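Local coordinates for protein tRNA (guanosine(18)-2'-O)-methyltransferase (Aquifex aeolicus, PDB 1ZJR) that methylates the 2'-oxygen of guanosine 18 in a subset of tRNA species, with S-adenosyl-L-methionine as methyl donor, at residues Gln99-Trp104 / Lys142-Pro147; Ala30-Asn35 / Gly126-Gly131. All blocks are in the same frame, centred on the assembly; numbering follows the deposited sequence.

How the contacts relate
Both contacts belong to one parallel sheet: strand 121-126, which carries the Gly-126 side of contact 2, lies between strands 26-31 and 99-103, and 142-145 follows. Contact 1 is regular strand pairing, with three parallel bridges and four backbone bonds, and half of its ten touching residues are buried. Contact 2, with two of eight buried and one exposed, is the more open; one bridge remains, and side-chain polar groups, chiefly Asn-32 with Glu-128, carry it past the strand ends. Their centres are 13 Å apart, yet the Trp-104 ring packs on the Gln-130 side chain and Thr-103 OG1 faces Gly-131. Thr-103 is a predicted S-adenosyl-L-methionine residue, which puts loop 126-131 beside the probable cofactor pocket.

Contact 1. Residues Gln99-Trp104 / Lys142-Pro147; sequences QIVATW and KKIVIP
Ala-102 O receives the shortest backbone bond of this strand pair, from Ile-144 N at 2.8 Å (N-H...O 169°), and Lys-143 CA adds a C-H...O contact at 3.4 Å. The strands 99-103 and 142-145 are parallel neighbours in the sheet of the SPOUT methyltransferase fold. Ala-102 also donates through its N to Lys-142 O in a nearly straight bond (175°), so both of its peptide groups are tied to the same partner strand. Lys-142 N to Ile-100 O and Trp-104 N to Ile-144 O, each 3.0 Å, complete the ladder.

Val-101 and Ile-144 share one face of the sheet, their side chains crossing at about a right angle. Val-101 CG1, anti to its backbone N (chi1 -179°), meets Ile-144 CD1 at 3.6 Å; Thr-103 CG2 approaches the same CD1 more loosely. Helix 157-174 lies on this face through Ile-164. Thr-103, like Ile-146 predicted to bind S-adenosyl-L-methionine, hydrogen-bonds through OG1 a glycerol probably from the crystallisation liquor; such molecules often mark pockets.

Lys-143 projects from the other face, with Ala-102, and lies side by side with Trp-104 just past strand 99-103, pointing the same way. Lys-143 NZ continues to a salt bridge with Glu-108, while its CD approaches Trp-104 CD1 obliquely at 4.0 Å.

Contact 2. Residues Ala30-Asn35 / Gly126-Gly131; sequences ADNVKN and GNELQG
Asp-31 and Gly-126 form the last parallel bridge between strands 26-31 and 121-126, and beyond it this is a polar contact between the loops that leave the C-terminal ends of the two strands. The CA atoms of the bridged pair are 4.3 Å apart. Asp-31 O comes to 3.1 Å from Gly-126 CA, the glycine having no side chain. The same oxygen accepts Asn-127 N in a long bond of 3.3 Å (148°), with the donor nearly along the C=O axis.

In SPOUT methyltransferases such strand-end loops border the cofactor site; here Gly-131 lies near Thr-103, a predicted S-adenosyl-L-methionine residue. The second loop folds into a type I turn closed by Gly-131 N to Glu-128 O, with Glu-128 N also bonded to Gly-131 O.

Asn-32 ND2 donates to Glu-128 OE1 at 2.9 Å, meeting it from above the carboxylate plane, and the two side chains cross at about a right angle. Glu-128 bends at chi2 (-62°), turning its CD toward Asn-32. Asp-31 OD2 accepts a hydrogen bond from Ser-133 N and passes Glu-128 CG at 3.6 Å. Asp-31 OD1, buried with no partner in the model, stands 4.4 Å from Glu-128 OE1.

Contact 1. Residues Gln99-Trp104 / Lys142-Pro147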
loop_
_atom_site.group_PDB
_atom_site.type_symbol
_atom_site.label_atom_id
_atom_site.label_comp_id
_atom_site.label_asym_id
_atom_site.label_seq_id
_atom_site.Cartn_x
_atom_site.Cartn_y
_atom_site.Cartn_z
ATOM N N GLN A 99 5.092 -0.404 12.537
ATOM C CA GLN A 99 6.217 -1.302 12.304
ATOM C C GLN A 99 6.519 -1.193 10.813
ATOM O O GLN A 99 5.601 -1.177 9.985
ATOM C CB GLN A 99 5.872 -2.755 12.654
ATOM C CG GLN A 99 4.812 -3.402 11.776
ATOM C CD GLN A 99 4.666 -4.901 12.030
ATOM O OE1 GLN A 99 3.712 -5.530 11.574
ATOM N NE2 GLN A 99 5.617 -5.478 12.754
ATOM N N ILE A 100 7.798 -1.092 10.477
ATOM C CA ILE A 100 8.213 -0.985 9.085
ATOM C C ILE A 100 8.627 -2.372 8.598
ATOM O O ILE A 100 9.610 -2.942 9.075
ATOM C CB ILE A 100 9.399 -0.011 8.935
ATOM C CG1 ILE A 100 9.080 1.303 9.657
ATOM C CG2 ILE A 100 9.685 0.236 7.456
ATOM C CD1 ILE A 100 7.823 2.007 9.166
ATOM N N VAL A 101 7.858 -2.901 7.652
ATOM C CA VAL A 101 8.082 -4.228 7.083
ATOM C C VAL A 101 8.583 -4.064 5.648
ATOM O O VAL A 101 7.864 -3.564 4.783
ATOM C CB VAL A 101 6.760 -5.033 7.094
ATOM C CG1 VAL A 101 6.971 -6.436 6.530
ATOM C CG2 VAL A 101 6.223 -5.109 8.528
ATOM N N ALA A 102 9.814 -4.496 5.393
ATOM C CA ALA A 102 10.388 -4.336 4.064
ATOM C C ALA A 102 10.822 -5.620 3.379
ATOM O O ALA A 102 11.402 -6.507 3.999
ATOM C CB ALA A 102 11.567 -3.378 4.135
ATOM N N THR A 103 10.541 -5.711 2.083
ATOM C CA THR A 103 10.941 -6.875 1.305
ATOM C C THR A 103 12.439 -6.716 1.073
ATOM O O THR A 103 12.877 -5.752 0.443
ATOM C CB THR A 103 10.243 -6.909 -0.061
ATOM O OG1 THR A 103 10.508 -5.680 -0.750
ATOM C CG2 THR A 103 8.739 -7.087 0.115
ATOM N N TRP A 104 13.216 -7.659 1.590
ATOM C CA TRP A 104 14.671 -7.624 1.457
ATOM C C TRP A 104 15.131 -9.019 1.048
ATOM O O TRP A 104 14.948 -9.986 1.790
ATOM C CB TRP A 104 15.287 -7.198 2.801
ATOM C CG TRP A 104 16.788 -7.071 2.805
ATOM C CD1 TRP A 104 17.674 -7.890 3.439
ATOM C CD2 TRP A 104 17.574 -6.063 2.145
ATOM N NE1 TRP A 104 18.964 -7.458 3.220
ATOM C CE2 TRP A 104 18.932 -6.341 2.429
ATOM C CE3 TRP A 104 17.261 -4.956 1.346
ATOM C CZ2 TRP A 104 19.981 -5.550 1.938
ATOM C CZ3 TRP A 104 18.305 -4.167 0.858
ATOM C CH2 TRP A 104 19.650 -4.472 1.157
ATOM N N LYS A 142 11.056 -5.302 10.312
ATOM C CA LYS A 142 11.006 -6.661 9.786
ATOM C C LYS A 142 11.529 -6.681 8.352
ATOM O O LYS A 142 11.219 -5.790 7.558
ATOM C CB LYS A 142 9.567 -7.191 9.800
ATOM C CG LYS A 142 8.965 -7.414 11.188
ATOM C CD LYS A 142 9.610 -8.599 11.890
ATOM C CE LYS A 142 8.946 -8.867 13.234
ATOM N NZ LYS A 142 9.034 -7.681 14.127
ATOM N N LYS A 143 12.337 -7.689 8.037
ATOM C CA LYS A 143 12.882 -7.869 6.693
ATOM C C LYS A 143 12.266 -9.175 6.209
ATOM O O LYS A 143 12.505 -10.224 6.796
ATOM C CB LYS A 143 14.408 -7.982 6.738
ATOM C CG LYS A 143 15.095 -6.736 7.274
ATOM C CD LYS A 143 16.610 -6.849 7.198
ATOM C CE LYS A 143 17.120 -8.037 7.987
ATOM N NZ LYS A 143 18.602 -8.164 7.886
ATOM N N ILE A 144 11.481 -9.114 5.137
ATOM C CA ILE A 144 10.792 -10.305 4.652
ATOM C C ILE A 144 11.083 -10.780 3.237
ATOM O O ILE A 144 11.506 -10.018 2.372
ATOM C CB ILE A 144 9.261 -10.114 4.737
ATOM C CG1 ILE A 144 8.850 -8.893 3.896
ATOM C CG2 ILE A 144 8.833 -9.943 6.191
ATOM C CD1 ILE A 144 7.346 -8.726 3.714
ATOM N N VAL A 145 10.837 -12.066 3.020
ATOM C CA VAL A 145 11.004 -12.675 1.708
ATOM C C VAL A 145 9.836 -13.613 1.506
ATOM O O VAL A 145 9.190 -14.028 2.475
ATOM C CB VAL A 145 12.302 -13.515 1.587
ATOM C CG1 VAL A 145 13.509 -12.608 1.512
ATOM C CG2 VAL A 145 12.414 -14.474 2.760
ATOM N N ILE A 146 9.559 -13.927 0.247
ATOM C CA ILE A 146 8.498 -14.857 -0.109
ATOM C C ILE A 146 9.238 -16.124 -0.544
ATOM O O ILE A 146 10.169 -16.054 -1.346
ATOM C CB ILE A 146 7.654 -14.313 -1.282
ATOM C CG1 ILE A 146 6.917 -13.037 -0.847
ATOM C CG2 ILE A 146 6.652 -15.375 -1.741
ATOM C CD1 ILE A 146 6.153 -12.347 -1.984
ATOM N N PRO A 147 8.850 -17.295 -0.014
ATOM C CA PRO A 147 9.532 -18.538 -0.394
ATOM C C PRO A 147 9.502 -18.827 -1.896
ATOM O O PRO A 147 8.462 -18.694 -2.540
ATOM C CB PRO A 147 8.803 -19.602 0.434
ATOM C CG PRO A 147 7.436 -19.031 0.609
ATOM C CD PRO A 147 7.719 -17.569 0.890
#

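Contact 2. Residues Ala30-Asn35 / Gly126-Gly131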
loop_
_atom_site.group_PDB
_atom_site.type_symbol
_atom_site.label_atom_id
_atom_site.label_comp_id
_atom_site.label_asym_id
_atom_site.label_seq_id
_atom_site.Cartn_x
_atom_site.Cartn_y
_atom_site.Cartn_z
ATOM N N ALA A 30 5.816 2.292 -1.988
ATOM C CA ALA A 30 6.411 1.741 -3.200
ATOM C C ALA A 30 7.765 2.411 -3.398
ATOM O O ALA A 30 7.851 3.607 -3.687
ATOM C CB ALA A 30 5.510 2.005 -4.401
ATOM N N ASP A 31 8.822 1.628 -3.239
ATOM C CA ASP A 31 10.169 2.152 -3.357
ATOM C C ASP A 31 10.763 1.948 -4.733
ATOM O O ASP A 31 11.251 0.868 -5.056
ATOM C CB ASP A 31 11.075 1.512 -2.301
ATOM C CG ASP A 31 12.528 1.911 -2.469
ATOM O OD1 ASP A 31 12.774 3.058 -2.889
ATOM O OD2 ASP A 31 13.418 1.089 -2.177
ATOM N N ASN A 32 10.697 3.001 -5.541
ATOM C CA ASN A 32 11.245 2.999 -6.887
ATOM C C ASN A 32 10.727 1.880 -7.786
ATOM O O ASN A 32 11.512 1.122 -8.366
ATOM C CB ASN A 32 12.777 2.950 -6.810
ATOM C CG ASN A 32 13.443 3.320 -8.122
ATOM O OD1 ASN A 32 12.834 3.965 -8.979
ATOM N ND2 ASN A 32 14.703 2.927 -8.279
ATOM N N VAL A 33 9.404 1.776 -7.913
ATOM C CA VAL A 33 8.821 0.760 -8.786
ATOM C C VAL A 33 9.057 1.202 -10.226
ATOM O O VAL A 33 8.630 2.281 -10.636
ATOM C CB VAL A 33 7.307 0.589 -8.528
ATOM C CG1 VAL A 33 6.655 -0.178 -9.676
ATOM C CG2 VAL A 33 7.101 -0.168 -7.224
ATOM N N LYS A 34 9.739 0.347 -10.979
ATOM C CA LYS A 34 10.101 0.610 -12.368
ATOM C C LYS A 34 9.026 1.124 -13.324
ATOM O O LYS A 34 8.931 2.328 -13.565
ATOM C CB LYS A 34 10.748 -0.644 -12.969
ATOM C CG LYS A 34 12.174 -0.441 -13.463
ATOM C CD LYS A 34 12.225 0.565 -14.604
ATOM C CE LYS A 34 13.640 0.732 -15.143
ATOM N NZ LYS A 34 13.691 1.735 -16.247
ATOM N N ASN A 35 8.215 0.223 -13.871
ATOM C CA ASN A 35 7.207 0.635 -14.844
ATOM C C ASN A 35 5.812 0.919 -14.309
ATOM O O ASN A 35 5.403 0.408 -13.261
ATOM C CB ASN A 35 7.130 -0.391 -15.979
ATOM C CG ASN A 35 6.540 -1.705 -15.541
ATOM O OD1 ASN A 35 5.325 -1.899 -15.580
ATOM N ND2 ASN A 35 7.399 -2.619 -15.111
ATOM N N GLY A 126 9.524 -2.799 -3.522
ATOM C CA GLY A 126 10.267 -2.008 -4.488
ATOM C C GLY A 126 11.008 -2.799 -5.537
ATOM O O GLY A 126 10.994 -4.027 -5.521
ATOM N N ASN A 127 11.653 -2.079 -6.449
ATOM C CA ASN A 127 12.424 -2.693 -7.519
ATOM C C ASN A 127 13.918 -2.421 -7.439
ATOM O O ASN A 127 14.584 -2.352 -8.475
ATOM C CB ASN A 127 11.930 -2.232 -8.887
ATOM C CG ASN A 127 10.754 -3.037 -9.384
ATOM O OD1 ASN A 127 10.794 -4.271 -9.415
ATOM N ND2 ASN A 127 9.707 -2.347 -9.796
ATOM N N GLU A 128 14.448 -2.235 -6.234
ATOM C CA GLU A 128 15.887 -2.029 -6.106
ATOM C C GLU A 128 16.464 -3.441 -6.133
ATOM O O GLU A 128 15.715 -4.418 -6.076
ATOM C CB GLU A 128 16.252 -1.312 -4.798
ATOM C CG GLU A 128 15.774 0.150 -4.708
ATOM C CD GLU A 128 16.381 1.078 -5.772
ATOM O OE1 GLU A 128 16.023 2.274 -5.792
ATOM O OE2 GLU A 128 17.207 0.623 -6.590
ATOM N N LEU A 129 17.783 -3.552 -6.222
ATOM C CA LEU A 129 18.448 -4.849 -6.303
ATOM C C LEU A 129 17.898 -5.937 -5.382
ATOM O O LEU A 129 17.620 -7.055 -5.828
ATOM C CB LEU A 129 19.950 -4.674 -6.051
ATOM C CG LEU A 129 20.811 -5.897 -6.367
ATOM C CD1 LEU A 129 20.620 -6.285 -7.826
ATOM C CD2 LEU A 129 22.272 -5.588 -6.087
ATOM N N GLN A 130 17.740 -5.622 -4.101
ATOM C CA GLN A 130 17.230 -6.608 -3.150
ATOM C C GLN A 130 15.811 -6.295 -2.660
ATOM O O GLN A 130 15.397 -6.748 -1.594
ATOM C CB GLN A 130 18.192 -6.719 -1.960
ATOM C CG GLN A 130 19.581 -7.213 -2.364
ATOM C CD GLN A 130 20.536 -7.340 -1.192
ATOM O OE1 GLN A 130 20.425 -8.252 -0.370
ATOM N NE2 GLN A 130 21.477 -6.414 -1.104
ATOM N N GLY A 131 15.063 -5.543 -3.461
ATOM C CA GLY A 131 13.705 -5.180 -3.087
ATOM C C GLY A 131 13.692 -3.699 -2.769
ATOM O O GLY A 131 13.487 -2.861 -3.651
#